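PDB 6FSK: DyP-type peroxidase from Pleurotus ostreatus PC15, which binds heme b and acts as a peroxidase, probably oxidising dyes and Mn(II) at the expense of hydrogen peroxide. Local coordinates for residues Ala277-Arg282 with Arg440-Thr445; Cys324-His329 with Asp421-Gly426; Ile261-Leu266 with Asn446-Thr451. The protein carries 1 engineered substitution. All coordinates share one frame; numbering follows the deposited sequence.

Contact 1 of 3, residues Ala277-Arg282 with Arg440-Thr445; sequences ARIVGR and RQISGT. With HEM (protoporphyrin IX containing Fe), chain C.
Arg-278 in the last turn of helix 268-280 and Thr-445 just past the short strand 441-443 bring their backbones to 6.2 Å between CA atoms, close enough for the helix to reach two successive carbonyls of the loop. The arginine uses both. Its chain bends at chi3 (59°), which turns NE to Thr-445 O at 2.7 Å; the N-H points poorly at the oxygen, and the bond is weak. The straighter bond, 151° at the hydrogen, joins Arg-278 NH2 to Gly-444 O at 3.0 Å, with NH2 nearly in line with the carbonyl. Both oxygens sit at the guanidinium edge, near its plane. Gly-444 itself has a positive phi, which favours glycine in this loop. Beside this polar grip, Ile-279 CG1 packs loosely on Thr-445 CG2 (4.4 Å) and on the tip of Ile-442, CD1. The helix ends at Val-280, and Gly-281, with positive phi, leaves it; the residues flanking that glycine meet the heme: Val-280 CG1 lies 4.0 Å from the methyl CMA, and Arg-282 NE lies 3.7 Å from the propionate carbon CBA. Gln-321 O and Thr-322 O take further N-H groups of Arg-278. Four backbone carbonyls, one of them weakly bonded, thus grip one buried guanidinium; their dipoles probably stabilise its positive charge and the bonds fix its rotation, while the helix end it belongs to borders the heme.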
loop_
_atom_site.group_PDB
_atom_site.type_symbol
_atom_site.label_atom_id
_atom_site.label_comp_id
_atom_site.label_asym_id
_atom_site.label_seq_id
_atom_site.Cartn_x
_atom_site.Cartn_y
_atom_site.Cartn_z
ATOM N N ALA A 277 2.516 10.415 -16.721
ATOM C CA ALA A 277 3.565 9.394 -16.646
ATOM C C ALA A 277 4.718 9.838 -15.789
ATOM O O ALA A 277 5.297 9.078 -15.013
ATOM C CB ALA A 277 4.047 8.997 -18.041
ATOM N N ARG A 278 5.055 11.123 -15.909
ATOM C CA ARG A 278 6.188 11.718 -15.163
ATOM C C ARG A 278 5.853 11.933 -13.685
ATOM O O ARG A 278 6.748 11.796 -12.840
ATOM C CB ARG A 278 6.726 12.934 -15.894
ATOM C CG ARG A 278 7.407 12.595 -17.192
ATOM C CD ARG A 278 7.959 13.767 -17.912
ATOM N NE ARG A 278 8.973 14.547 -17.120
ATOM C CZ ARG A 278 10.310 14.342 -17.149
ATOM N NH1 ARG A 278 10.834 13.275 -17.793
ATOM N NH2 ARG A 278 11.147 15.163 -16.524
ATOM N N ILE A 279 4.594 12.159 -13.363
ATOM C CA ILE A 279 4.167 12.289 -11.986
ATOM C C ILE A 279 4.191 10.891 -11.310
ATOM O O ILE A 279 4.478 10.792 -10.132
ATOM C CB ILE A 279 2.740 12.896 -11.907
ATOM C CG1 ILE A 279 2.958 14.427 -12.083
ATOM C CG2 ILE A 279 2.026 12.477 -10.624
ATOM C CD1 ILE A 279 1.645 15.124 -12.278
ATOM N N VAL A 280 3.847 9.841 -12.043
ATOM C CA VAL A 280 3.797 8.496 -11.446
ATOM C C VAL A 280 5.148 7.831 -11.469
ATOM O O VAL A 280 5.577 7.179 -10.510
ATOM C CB VAL A 280 2.759 7.652 -12.197
ATOM C CG1 VAL A 280 2.805 6.204 -11.682
ATOM C CG2 VAL A 280 1.388 8.245 -11.982
ATOM N N GLY A 281 5.866 7.984 -12.564
ATOM C CA GLY A 281 7.094 7.206 -12.873
ATOM C C GLY A 281 6.896 6.080 -13.855
ATOM O O GLY A 281 7.911 5.437 -14.206
ATOM N N ARG A 282 5.650 5.901 -14.293
ATOM C CA ARG A 282 5.298 4.925 -15.318
ATOM C C ARG A 282 4.214 5.452 -16.157
ATOM O O ARG A 282 3.377 6.203 -15.647
ATOM C CB ARG A 282 4.849 3.560 -14.698
ATOM C CG ARG A 282 5.843 2.813 -13.840
ATOM C CD ARG A 282 5.284 1.530 -13.281
ATOM N NE ARG A 282 6.248 0.861 -12.450
ATOM C CZ ARG A 282 7.200 0.026 -12.894
ATOM N NH1 ARG A 282 7.241 -0.409 -14.147
ATOM N NH2 ARG A 282 8.050 -0.471 -12.060
ATOM N N ARG A 440 0.893 22.748 -2.183
ATOM C CA ARG A 440 1.908 21.795 -2.660
ATOM C C ARG A 440 2.347 22.058 -4.095
ATOM O O ARG A 440 1.532 22.516 -4.942
ATOM C CB ARG A 440 1.329 20.391 -2.568
ATOM C CG ARG A 440 1.092 19.902 -1.182
ATOM C CD ARG A 440 0.483 18.492 -1.053
ATOM N NE ARG A 440 -0.745 18.499 -1.801
ATOM C CZ ARG A 440 -1.014 17.716 -2.823
ATOM N NH1 ARG A 440 -0.302 16.626 -3.082
ATOM N NH2 ARG A 440 -2.085 17.990 -3.557
ATOM N N GLN A 441 3.601 21.837 -4.390
ATOM C CA GLN A 441 4.206 22.042 -5.724
ATOM C C GLN A 441 5.037 20.801 -6.040
ATOM O O GLN A 441 5.474 20.049 -5.120
ATOM C CB GLN A 441 5.197 23.245 -5.636
ATOM C CG GLN A 441 4.379 24.498 -5.665
ATOM C CD GLN A 441 4.975 25.889 -5.447
ATOM O OE1 GLN A 441 6.143 26.242 -5.713
ATOM N NE2 GLN A 441 4.078 26.735 -5.073
ATOM N N ILE A 442 5.243 20.601 -7.343
ATOM C CA ILE A 442 6.076 19.588 -7.890
ATOM C C ILE A 442 6.958 20.160 -8.969
ATOM O O ILE A 442 6.447 20.845 -9.855
ATOM C CB ILE A 442 5.343 18.302 -8.299
ATOM C CG1 ILE A 442 6.366 17.273 -8.772
ATOM C CG2 ILE A 442 4.278 18.574 -9.352
ATOM C CD1 ILE A 442 5.798 15.871 -8.924
ATOM N N SER A 443 8.284 19.971 -8.887
ATOM C CA SER A 443 9.204 20.481 -9.912
ATOM C C SER A 443 9.694 19.353 -10.770
ATOM O O SER A 443 9.480 18.167 -10.469
ATOM C CB SER A 443 10.389 21.180 -9.211
ATOM O OG SER A 443 11.288 20.248 -8.680
ATOM N N GLY A 444 10.424 19.683 -11.819
ATOM C CA GLY A 444 11.099 18.715 -12.625
ATOM C C GLY A 444 10.233 18.002 -13.647
ATOM O O GLY A 444 10.737 17.141 -14.370
ATOM N N THR A 445 8.932 18.322 -13.750
ATOM C CA THR A 445 8.080 17.612 -14.677
ATOM C C THR A 445 8.367 17.947 -16.167
ATOM O O THR A 445 8.130 17.096 -16.983
ATOM C CB THR A 445 6.595 17.745 -14.337
ATOM O OG1 THR A 445 6.134 19.083 -14.497
ATOM C CG2 THR A 445 6.283 17.195 -12.904
HETATM C CHA HEM C . 3.953 2.049 -6.729
HETATM C CHB HEM C . -0.327 4.157 -7.427
HETATM C CHC HEM C . -0.640 4.942 -2.687
HETATM C CHD HEM C . 3.794 3.110 -2.005
HETATM C C1A HEM C . 2.815 2.538 -7.373
HETATM C C2A HEM C . 2.537 2.456 -8.772
HETATM C C3A HEM C . 1.326 2.997 -8.967
HETATM C C4A HEM C . 0.892 3.487 -7.694
HETATM C CMA HEM C . 0.637 3.195 -10.273
HETATM C CAA HEM C . 3.482 1.884 -9.818
HETATM C CBA HEM C . 3.325 0.414 -10.184
HETATM C CGA HEM C . 3.752 -0.515 -9.079
HETATM O O1A HEM C . 4.949 -0.700 -8.849
HETATM O O2A HEM C . 2.851 -1.105 -8.431
HETATM C C1B HEM C . -0.824 4.583 -6.192
HETATM C C2B HEM C . -2.068 5.160 -5.954
HETATM C C3B HEM C . -2.216 5.370 -4.619
HETATM C C4B HEM C . -0.951 4.905 -4.033
HETATM C CMB HEM C . -3.081 5.541 -7.004
HETATM C CAB HEM C . -3.290 5.960 -3.789
HETATM C CBB HEM C . -4.542 6.038 -4.184
HETATM C C1C HEM C . 0.521 4.622 -2.051
HETATM C C2C HEM C . 0.875 4.783 -0.705
HETATM C C3C HEM C . 2.133 4.301 -0.488
HETATM C C4C HEM C . 2.564 3.747 -1.749
HETATM C CMC HEM C . -0.040 5.379 0.331
HETATM C CAC HEM C . 3.026 4.294 0.703
HETATM C CBC HEM C . 2.960 5.208 1.693
HETATM C C1D HEM C . 4.154 2.613 -3.260
HETATM C C2D HEM C . 5.394 1.791 -3.413
HETATM C C3D HEM C . 5.398 1.459 -4.761
HETATM C C4D HEM C . 4.248 2.129 -5.346
HETATM C CMD HEM C . 6.363 1.373 -2.380
HETATM C CAD HEM C . 6.460 0.678 -5.527
HETATM C CBD HEM C . 7.604 1.529 -5.980
HETATM C CGD HEM C . 8.694 0.702 -6.617
HETATM O O1D HEM C . 9.060 1.134 -7.738
HETATM O O2D HEM C . 9.061 -0.335 -6.104
HETATM N NA HEM C . 1.841 3.279 -6.700
HETATM N NB HEM C . -0.119 4.507 -5.038
HETATM N NC HEM C . 1.651 4.087 -2.717
HETATM N ND HEM C . 3.569 2.839 -4.437
HETATM FE FE HEM C . 1.780 3.741 -4.747
#

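Contact 2 of 3, residues Cys324-His329 with Asp421-Gly426; sequences CPFAAH and DGVVPG. With HEM (protoporphyrin IX containing Fe), chain C.
The proximal side of the heme pocket begins here: Phe-326 and Ala-327, just ahead of the axial ligand His-329, pack against Val-423 and Pro-425 of a distant loop, with the CA atoms of Ala-327 and Pro-425 5.3 Å apart. The Phe-326 ring meets Val-423 at its edge, CD2 to CG1 4.1 Å, the two side chains crossing at about a right angle. Nearer the backbone, Phe-326 CB rests on Pro-425 CG at 4.0 Å. The methyl of Ala-327 fills the next place, with CB 4.1 Å from Pro-425 CB and 3.5 Å from Pro-425 O. Gly-426 follows with backbone angles that call for glycine; its O also lies near Ala-327 CB and accepts a hydrogen bond from Lys-332 NZ. A type I turn, closed by Ala-328 N on Pro-325 O (3.3 Å), brings the chain round, and Ala-328 then occupies the N-cap position of helix 329-333. The first residue of that helix, His-329, binds the heme iron through NE2 at 2.2 Å. Its ring is set so that CD2 lies close to HEM NA, 3.1 Å away, and CE1 close to HEM NC, while ND1 is hydrogen-bonded to Asp-428 OD2, the proximal Asp-His-iron arrangement known from heme peroxidases. Between the two segments the contact is apolar: Val-423 at the aromatic edge and Pro-425 on the CB atoms of Phe-326 and Ala-327 pack the turn against the 421-426 loop, while hydrogen bonds to other residues and the iron bond of His-329 supply the directional links.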
loop_
_atom_site.group_PDB
_atom_site.type_symbol
_atom_site.label_atom_id
_atom_site.label_comp_id
_atom_site.label_asym_id
_atom_site.label_seq_id
_atom_site.Cartn_x
_atom_site.Cartn_y
_atom_site.Cartn_z
ATOM N N CYS A 324 13.145 11.146 -15.683
ATOM C CA CYS A 324 12.192 10.900 -14.536
ATOM C C CYS A 324 12.387 12.022 -13.536
ATOM O O CYS A 324 13.525 12.224 -13.040
ATOM C CB CYS A 324 12.503 9.548 -13.908
ATOM S SG CYS A 324 11.328 9.111 -12.569
ATOM N N PRO A 325 11.330 12.754 -13.184
ATOM C CA PRO A 325 11.441 13.706 -12.070
ATOM C C PRO A 325 11.900 13.052 -10.803
ATOM O O PRO A 325 11.505 11.934 -10.513
ATOM C CB PRO A 325 9.999 14.286 -11.937
ATOM C CG PRO A 325 9.352 13.986 -13.270
ATOM C CD PRO A 325 9.960 12.713 -13.735
ATOM N N PHE A 326 12.631 13.764 -9.973
ATOM C CA PHE A 326 12.969 13.242 -8.664
ATOM C C PHE A 326 11.769 12.933 -7.789
ATOM O O PHE A 326 11.814 11.997 -6.976
ATOM C CB PHE A 326 13.956 14.195 -7.958
ATOM C CG PHE A 326 15.280 14.355 -8.670
ATOM C CD1 PHE A 326 15.886 13.320 -9.330
ATOM C CD2 PHE A 326 15.888 15.582 -8.636
ATOM C CE1 PHE A 326 17.143 13.495 -9.975
ATOM C CE2 PHE A 326 17.114 15.774 -9.283
ATOM C CZ PHE A 326 17.712 14.719 -9.959
ATOM N N ALA A 327 10.682 13.695 -8.009
ATOM C CA ALA A 327 9.477 13.573 -7.168
ATOM C C ALA A 327 8.400 12.643 -7.755
ATOM O O ALA A 327 7.275 12.578 -7.296
ATOM C CB ALA A 327 8.869 14.926 -6.867
ATOM N N ALA A 328 8.743 11.865 -8.783
ATOM C CA ALA A 328 7.798 10.856 -9.304
ATOM C C ALA A 328 7.393 9.920 -8.186
ATOM O O ALA A 328 8.242 9.590 -7.326
ATOM C CB ALA A 328 8.452 10.085 -10.421
ATOM N N HIS A 329 6.135 9.461 -8.200
ATOM C CA HIS A 329 5.651 8.639 -7.075
ATOM C C HIS A 329 6.456 7.435 -6.771
ATOM O O HIS A 329 6.818 7.192 -5.652
ATOM C CB HIS A 329 4.231 8.259 -7.370
ATOM C CG HIS A 329 3.634 7.339 -6.369
ATOM N ND1 HIS A 329 3.507 7.649 -5.040
ATOM C CD2 HIS A 329 3.066 6.120 -6.523
ATOM C CE1 HIS A 329 2.883 6.653 -4.419
ATOM N NE2 HIS A 329 2.673 5.683 -5.282
ATOM N N ASP A 421 22.199 22.235 -6.572
ATOM C CA ASP A 421 21.947 23.511 -5.909
ATOM C C ASP A 421 20.601 24.100 -6.358
ATOM O O ASP A 421 20.321 24.172 -7.516
ATOM C CB ASP A 421 23.041 24.543 -6.293
ATOM C CG ASP A 421 24.383 24.223 -5.722
ATOM O OD1 ASP A 421 24.512 23.495 -4.719
ATOM O OD2 ASP A 421 25.389 24.753 -6.308
ATOM N N GLY A 422 19.809 24.501 -5.385
ATOM C CA GLY A 422 18.521 25.081 -5.625
ATOM C C GLY A 422 17.426 24.082 -6.018
ATOM O O GLY A 422 16.270 24.498 -6.270
ATOM N N VAL A 423 17.772 22.795 -6.151
ATOM C CA VAL A 423 16.728 21.858 -6.649
ATOM C C VAL A 423 15.843 21.436 -5.453
ATOM O O VAL A 423 16.347 20.945 -4.399
ATOM C CB VAL A 423 17.374 20.592 -7.263
ATOM C CG1 VAL A 423 16.306 19.579 -7.632
ATOM C CG2 VAL A 423 18.202 20.945 -8.437
ATOM N N VAL A 424 14.545 21.600 -5.630
ATOM C CA VAL A 424 13.520 21.348 -4.654
ATOM C C VAL A 424 12.496 20.419 -5.374
ATOM O O VAL A 424 11.671 20.885 -6.123
ATOM C CB VAL A 424 12.802 22.639 -4.115
ATOM C CG1 VAL A 424 11.799 22.222 -3.041
ATOM C CG2 VAL A 424 13.856 23.591 -3.515
ATOM N N PRO A 425 12.643 19.083 -5.173
ATOM C CA PRO A 425 11.789 18.188 -5.931
ATOM C C PRO A 425 10.300 18.461 -5.789
ATOM O O PRO A 425 9.561 18.333 -6.744
ATOM C CB PRO A 425 12.115 16.810 -5.334
ATOM C CG PRO A 425 13.622 16.970 -5.091
ATOM C CD PRO A 425 13.676 18.318 -4.430
ATOM N N GLY A 426 9.881 18.832 -4.600
ATOM C CA GLY A 426 8.493 18.985 -4.263
ATOM C C GLY A 426 7.835 17.723 -3.779
ATOM O O GLY A 426 8.506 16.766 -3.347
HETATM C CHA HEM C . 3.953 2.049 -6.729
HETATM C CHB HEM C . -0.327 4.157 -7.427
HETATM C CHC HEM C . -0.640 4.942 -2.687
HETATM C CHD HEM C . 3.794 3.110 -2.005
HETATM C C1A HEM C . 2.815 2.538 -7.373
HETATM C C2A HEM C . 2.537 2.456 -8.772
HETATM C C3A HEM C . 1.326 2.997 -8.967
HETATM C C4A HEM C . 0.892 3.487 -7.694
HETATM C CMA HEM C . 0.637 3.195 -10.273
HETATM C CAA HEM C . 3.482 1.884 -9.818
HETATM C CBA HEM C . 3.325 0.414 -10.184
HETATM C CGA HEM C . 3.752 -0.515 -9.079
HETATM O O1A HEM C . 4.949 -0.700 -8.849
HETATM O O2A HEM C . 2.851 -1.105 -8.431
HETATM C C1B HEM C . -0.824 4.583 -6.192
HETATM C C2B HEM C . -2.068 5.160 -5.954
HETATM C C3B HEM C . -2.216 5.370 -4.619
HETATM C C4B HEM C . -0.951 4.905 -4.033
HETATM C CMB HEM C . -3.081 5.541 -7.004
HETATM C CAB HEM C . -3.290 5.960 -3.789
HETATM C CBB HEM C . -4.542 6.038 -4.184
HETATM C C1C HEM C . 0.521 4.622 -2.051
HETATM C C2C HEM C . 0.875 4.783 -0.705
HETATM C C3C HEM C . 2.133 4.301 -0.488
HETATM C C4C HEM C . 2.564 3.747 -1.749
HETATM C CMC HEM C . -0.040 5.379 0.331
HETATM C CAC HEM C . 3.026 4.294 0.703
HETATM C CBC HEM C . 2.960 5.208 1.693
HETATM C C1D HEM C . 4.154 2.613 -3.260
HETATM C C2D HEM C . 5.394 1.791 -3.413
HETATM C C3D HEM C . 5.398 1.459 -4.761
HETATM C C4D HEM C . 4.248 2.129 -5.346
HETATM C CMD HEM C . 6.363 1.373 -2.380
HETATM C CAD HEM C . 6.460 0.678 -5.527
HETATM C CBD HEM C . 7.604 1.529 -5.980
HETATM C CGD HEM C . 8.694 0.702 -6.617
HETATM O O1D HEM C . 9.060 1.134 -7.738
HETATM O O2D HEM C . 9.061 -0.335 -6.104
HETATM N NA HEM C . 1.841 3.279 -6.700
HETATM N NB HEM C . -0.119 4.507 -5.038
HETATM N NC HEM C . 1.651 4.087 -2.717
HETATM N ND HEM C . 3.569 2.839 -4.437
HETATM FE FE HEM C . 1.780 3.741 -4.747
#

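Contact 3 of 3, residues Ile261-Leu266 with Asn446-Thr451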
loop_
_atom_site.group_PDB
_atom_site.type_symbol
_atom_site.label_atom_id
_atom_site.label_comp_id
_atom_site.label_asym_id
_atom_site.label_seq_id
_atom_site.Cartn_x
_atom_site.Cartn_y
_atom_site.Cartn_z
ATOM N N ILE A 261 2.742 19.107 -20.953
ATOM C CA ILE A 261 4.182 19.453 -21.052
ATOM C C ILE A 261 4.401 20.012 -22.439
ATOM O O ILE A 261 4.042 19.348 -23.404
ATOM C CB ILE A 261 5.077 18.264 -20.757
ATOM C CG1 ILE A 261 4.996 17.995 -19.252
ATOM C CG2 ILE A 261 6.535 18.548 -21.199
ATOM C CD1 ILE A 261 5.417 16.632 -18.950
ATOM N N VAL A 262 4.990 21.205 -22.512
ATOM C CA VAL A 262 5.259 21.875 -23.773
ATOM C C VAL A 262 6.665 21.467 -24.134
ATOM O O VAL A 262 7.666 21.719 -23.374
ATOM C CB VAL A 262 5.053 23.385 -23.633
ATOM C CG1 VAL A 262 5.491 24.059 -24.928
ATOM C CG2 VAL A 262 3.587 23.672 -23.312
ATOM N N LEU A 263 6.738 20.614 -25.160
ATOM C CA LEU A 263 8.026 20.005 -25.578
ATOM C C LEU A 263 7.887 19.990 -27.141
ATOM O O LEU A 263 6.818 19.703 -27.672
ATOM C CB LEU A 263 8.141 18.604 -24.978
ATOM C CG LEU A 263 9.447 17.960 -24.669
ATOM C CD1 LEU A 263 9.251 16.811 -23.689
ATOM C CD2 LEU A 263 9.942 17.416 -25.978
ATOM N N PRO A 264 8.945 20.410 -27.865
ATOM C CA PRO A 264 8.855 20.420 -29.323
ATOM C C PRO A 264 8.349 19.111 -29.860
ATOM O O PRO A 264 8.860 18.001 -29.565
ATOM C CB PRO A 264 10.325 20.654 -29.753
ATOM C CG PRO A 264 10.934 21.452 -28.597
ATOM C CD PRO A 264 10.287 20.781 -27.390
ATOM N N GLY A 265 7.355 19.224 -30.700
ATOM C CA GLY A 265 6.855 18.055 -31.353
ATOM C C GLY A 265 5.694 17.356 -30.654
ATOM O O GLY A 265 5.015 16.575 -31.277
ATOM N N LEU A 266 5.393 17.712 -29.416
ATOM C CA LEU A 266 4.222 17.088 -28.761
ATOM C C LEU A 266 2.962 17.894 -28.898
ATOM O O LEU A 266 2.943 19.105 -28.738
ATOM C CB LEU A 266 4.482 16.903 -27.256
ATOM C CG LEU A 266 5.577 15.905 -26.872
ATOM C CD1 LEU A 266 5.571 15.623 -25.359
ATOM C CD2 LEU A 266 5.577 14.612 -27.599
ATOM N N ASN A 446 8.830 19.147 -16.535
ATOM C CA ASN A 446 9.147 19.450 -17.921
ATOM C C ASN A 446 10.644 19.077 -18.123
ATOM O O ASN A 446 11.519 19.666 -17.456
ATOM C CB ASN A 446 8.976 20.893 -18.229
ATOM C CG ASN A 446 9.234 21.162 -19.723
ATOM O OD1 ASN A 446 10.228 20.760 -20.311
ATOM N ND2 ASN A 446 8.220 21.704 -20.363
ATOM N N PRO A 447 10.961 18.104 -18.962
ATOM C CA PRO A 447 12.359 17.667 -19.128
ATOM C C PRO A 447 13.283 18.763 -19.589
ATOM O O PRO A 447 14.493 18.723 -19.311
ATOM C CB PRO A 447 12.283 16.578 -20.213
ATOM C CG PRO A 447 10.862 16.303 -20.404
ATOM C CD PRO A 447 10.022 17.284 -19.740
ATOM N N ASN A 448 12.746 19.741 -20.288
ATOM C CA ASN A 448 13.601 20.847 -20.769
ATOM C C ASN A 448 13.774 21.985 -19.806
ATOM O O ASN A 448 14.645 22.841 -20.014
ATOM C CB ASN A 448 13.079 21.391 -22.115
ATOM C CG ASN A 448 13.319 20.447 -23.250
ATOM O OD1 ASN A 448 14.300 19.708 -23.233
ATOM N ND2 ASN A 448 12.424 20.459 -24.245
ATOM N N ASP A 449 12.969 22.064 -18.744
ATOM C CA ASP A 449 13.011 23.206 -17.816
ATOM C C ASP A 449 12.759 22.629 -16.392
ATOM O O ASP A 449 11.669 22.808 -15.834
ATOM C CB ASP A 449 11.891 24.118 -18.301
ATOM C CG ASP A 449 11.773 25.408 -17.551
ATOM O OD1 ASP A 449 12.767 25.834 -16.929
ATOM O OD2 ASP A 449 10.598 25.941 -17.546
ATOM N N PRO A 450 13.759 21.955 -15.814
ATOM C CA PRO A 450 13.520 21.297 -14.511
ATOM C C PRO A 450 13.221 22.184 -13.363
ATOM O O PRO A 450 12.546 21.784 -12.395
ATOM C CB PRO A 450 14.836 20.580 -14.233
ATOM C CG PRO A 450 15.816 21.176 -15.154
ATOM C CD PRO A 450 15.083 21.579 -16.354
ATOM N N THR A 451 13.609 23.459 -13.483
ATOM C CA THR A 451 13.437 24.354 -12.364
ATOM C C THR A 451 12.005 24.811 -12.194
ATOM O O THR A 451 11.622 25.284 -11.130
ATOM C CB THR A 451 14.365 25.593 -12.437
ATOM O OG1 THR A 451 15.743 25.113 -12.460
ATOM C CG2 THR A 451 14.251 26.378 -11.172
HETATM O O HOH W 1 5.219 22.412 -19.787
HETATM O O HOH W 2 10.265 22.432 -23.912
#
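With CG anti to the backbone N (chi1 -176°), the amide of Asn-446 reaches Val-262 on the other loop, while chi1 of -152° sets Leu-263 CG anti to the backbone N, and chi2, also near anti, carries CD1 to the ring of Pro-447. Both ends of the amide are used. Its ND2 donates to Val-262 O at 3.1 Å, a fairly straight bond of 161° whose donor stands tilted from the carbonyl plane, and also gives an N-H to a water that accepts from Val-262 N. Its OD1 takes Asn-448 N at 2.7 Å, in the plane of the side-chain carbonyl, forming an Asx turn within the type I turn from Asn-446 to Asp-449. A second water donates to Val-262 O (2.7 Å) and accepts from Asn-448 ND2 (2.9 Å), giving the same carbonyl a second partner. Apolar contacts add to this: Leu-263 CD1 touches Pro-447 CG at 3.7 Å, the side chains crossing at about a right angle, and Ile-261 CG2 meets Pro-447 CD at 4.0 Å. At the outer end Asn-448 ND2 and Pro-264 CD come tip to tip, 3.8 Å apart. An alanine in place of Asn-446 would probably leave Val-262 O without its direct donor and Asn-448 N without its acceptor, the turn being likely to be less firmly set. At this surface junction of two turns, one asparagine both orders its own turn and gives the direct hydrogen bond to the other loop, with apolar packing and waters adding to it.

In the fold
From the N terminus, the chain first supplies the loop 261-266 ahead of helix 268-280, then the end of that helix, then the loop 324-329. Their partners return in reverse order, 421-426, 440-445 and 446-451, so contact 2 closes the innermost loop, contact 1 the one around it, and contact 3 the outermost; none cross. Contacts 1 and 2 touch through probable hydrogen bonds, Ile-279 O with His-329 N and Ser-443 OG with Val-424 O; contact 3 packs on contact 1, Ile-261 against Thr-445. Contact 1 ties helix 268-280 to strand 441-443, contact 3 the loop before it to the connection between that strand and 453-455, and contact 2 the loop before helix 329-333 to that after helix 408-412.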